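Local coordinates for protein putative glucosidase lplD, ALPHA-GALACTURONIDASE (Bacillus subtilis, PDB 3FEF) that hydrolyses alpha-1,4-di-galacturonate and related alpha-galacturonides, using NAD(+) and a manganese ion as cofactors, at residues K70-A76 against A132-A137. Numbering follows the deposited sequence.
Sequences KKALSAA and AIRDYA
Leu73 and Tyr136 meet where two helix ends lie side by side, and their CB atoms touch at 3.8 Å. Leu73 is the bump on its helix. CG stands anti to its carbonyl carbon (chi1 -63°), and the branches reach across to the last turn of helix 112-136. There CD1 presses into a hollow floored by the Ala132-Ile133 backbone, with the Ala132 methyl and the Tyr136 ring edge at its sides. Leu73 CD1 is 3.5 Å from Ala132 CB, a tight fit. Leu73 CD2 lies against Ile133 CG1 at 4.2 Å.

The Tyr136 ring is a slab clasped on both faces. Asp135 CB sits over the centre of one face. Lys70 covers the opposite face, with CG 4.0 Å from the ring centroid and 11° off the normal, a CH-pi contact. The extended Lys70 chain crosses the tyrosine side chain at about a right angle, and CE goes out past the rim beside Tyr136 CE1.

Next along the chain, Ala137 rests its methyl against the type II turn from Leu73 to Ala76: Ala137 CB is 3.6 Å from Leu73 O. Leu73 O accepts the turn's hydrogen bond from Ala76 N at 2.8 Å. No hydrogen bond crosses between the segments.

Leu73 and Ala76 also pack on Ala9 of strand 6-11. This is helix-to-helix packing over a parallel sheet, as in the Rossmann-type NAD-binding domain of family 4 glycosidases.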
loop_
_atom_site.group_PDB
_atom_site.type_symbol
_atom_site.label_atom_id
_atom_site.label_comp_id
_atom_site.label_asym_id
_atom_site.label_seq_id
_atom_site.Cartn_x
_atom_site.Cartn_y
_atom_site.Cartn_z
ATOM N N LYS A 70 -29.534 23.146 11.850
ATOM C CA LYS A 70 -29.723 22.354 13.052
ATOM C C LYS A 70 -31.117 21.740 13.113
ATOM O O LYS A 70 -31.271 20.585 13.457
ATOM C CB LYS A 70 -29.488 23.211 14.297
ATOM C CG LYS A 70 -29.993 22.581 15.584
ATOM C CD LYS A 70 -29.639 23.453 16.775
ATOM C CE LYS A 70 -29.685 22.672 18.081
ATOM N NZ LYS A 70 -29.367 23.586 19.222
ATOM N N LYS A 71 -32.132 22.523 12.792
ATOM C CA LYS A 71 -33.497 22.028 12.833
ATOM C C LYS A 71 -33.751 20.993 11.733
ATOM O O LYS A 71 -34.410 19.994 11.962
ATOM C CB LYS A 71 -34.471 23.191 12.709
ATOM C CG LYS A 71 -35.501 23.271 13.840
ATOM C CD LYS A 71 -35.887 24.731 14.127
ATOM C CE LYS A 71 -35.865 25.565 12.845
ATOM N NZ LYS A 71 -35.929 27.041 13.102
ATOM N N ALA A 72 -33.218 21.236 10.541
ATOM C CA ALA A 72 -33.304 20.258 9.461
ATOM C C ALA A 72 -32.675 18.927 9.872
ATOM O O ALA A 72 -33.262 17.872 9.660
ATOM C CB ALA A 72 -32.640 20.787 8.203
ATOM N N LEU A 73 -31.509 18.993 10.507
ATOM C CA LEU A 73 -30.692 17.808 10.745
ATOM C C LEU A 73 -31.142 16.972 11.949
ATOM O O LEU A 73 -31.006 15.752 11.952
ATOM C CB LEU A 73 -29.215 18.191 10.882
ATOM C CG LEU A 73 -28.518 18.817 9.656
ATOM C CD1 LEU A 73 -27.107 19.209 10.005
ATOM C CD2 LEU A 73 -28.495 17.889 8.433
ATOM N N SER A 74 -31.680 17.618 12.972
ATOM C CA SER A 74 -31.937 16.902 14.203
ATOM C C SER A 74 -32.827 15.693 13.931
ATOM O O SER A 74 -33.866 15.811 13.288
ATOM C CB SER A 74 -32.557 17.826 15.258
ATOM O OG SER A 74 -33.946 17.972 15.025
ATOM N N ALA A 75 -32.395 14.531 14.410
ATOM C CA ALA A 75 -33.119 13.278 14.214
ATOM C C ALA A 75 -33.232 12.831 12.752
ATOM O O ALA A 75 -34.061 11.991 12.431
ATOM C CB ALA A 75 -34.508 13.366 14.852
ATOM N N ALA A 76 -32.434 13.389 11.856
ATOM C CA ALA A 76 -32.538 13.011 10.443
ATOM C C ALA A 76 -31.951 11.619 10.178
ATOM O O ALA A 76 -30.913 11.280 10.727
ATOM C CB ALA A 76 -31.855 14.051 9.570
ATOM N N ALA A 132 -22.015 20.350 10.770
ATOM C CA ALA A 132 -23.404 20.316 11.249
ATOM C C ALA A 132 -23.943 18.895 11.300
ATOM O O ALA A 132 -24.566 18.479 12.280
ATOM C CB ALA A 132 -24.294 21.191 10.361
ATOM N N ILE A 133 -23.713 18.146 10.226
ATOM C CA ILE A 133 -24.043 16.726 10.211
ATOM C C ILE A 133 -23.334 16.009 11.352
ATOM O O ILE A 133 -23.937 15.214 12.066
ATOM C CB ILE A 133 -23.647 16.103 8.868
ATOM C CG1 ILE A 133 -24.517 16.693 7.765
ATOM C CG2 ILE A 133 -23.757 14.581 8.921
ATOM C CD1 ILE A 133 -24.004 16.414 6.389
ATOM N N ARG A 134 -22.048 16.285 11.532
ATOM C CA ARG A 134 -21.325 15.712 12.672
ATOM C C ARG A 134 -21.998 16.067 14.000
ATOM O O ARG A 134 -22.103 15.231 14.892
ATOM C CB ARG A 134 -19.895 16.239 12.735
ATOM C CG ARG A 134 -19.066 15.587 13.853
ATOM C CD ARG A 134 -17.680 16.176 13.905
ATOM N NE ARG A 134 -17.754 17.585 14.275
ATOM C CZ ARG A 134 -16.771 18.463 14.103
ATOM N NH1 ARG A 134 -15.633 18.086 13.541
ATOM N NH2 ARG A 134 -16.934 19.723 14.486
ATOM N N ASP A 135 -22.434 17.313 14.130
ATOM C CA ASP A 135 -22.980 17.781 15.396
ATOM C C ASP A 135 -24.391 17.236 15.616
ATOM O O ASP A 135 -24.699 16.767 16.687
ATOM C CB ASP A 135 -22.982 19.313 15.459
ATOM C CG ASP A 135 -21.572 19.911 15.480
ATOM O OD1 ASP A 135 -20.621 19.213 15.880
ATOM O OD2 ASP A 135 -21.416 21.092 15.092
ATOM N N TYR A 136 -25.238 17.256 14.594
ATOM C CA TYR A 136 -26.653 16.917 14.811
ATOM C C TYR A 136 -27.168 15.598 14.258
ATOM O O TYR A 136 -28.239 15.172 14.642
ATOM C CB TYR A 136 -27.539 18.066 14.324
ATOM C CG TYR A 136 -27.029 19.391 14.825
ATOM C CD1 TYR A 136 -27.022 19.676 16.190
ATOM C CD2 TYR A 136 -26.504 20.332 13.951
ATOM C CE1 TYR A 136 -26.534 20.866 16.657
ATOM C CE2 TYR A 136 -26.008 21.533 14.416
ATOM C CZ TYR A 136 -26.028 21.792 15.776
ATOM O OH TYR A 136 -25.542 22.980 16.260
ATOM N N ALA A 137 -26.436 14.948 13.358
ATOM C CA ALA A 137 -26.968 13.750 12.710
ATOM C C ALA A 137 -25.838 12.843 12.261
ATOM O O ALA A 137 -25.797 12.396 11.113
ATOM C CB ALA A 137 -27.841 14.146 11.533
#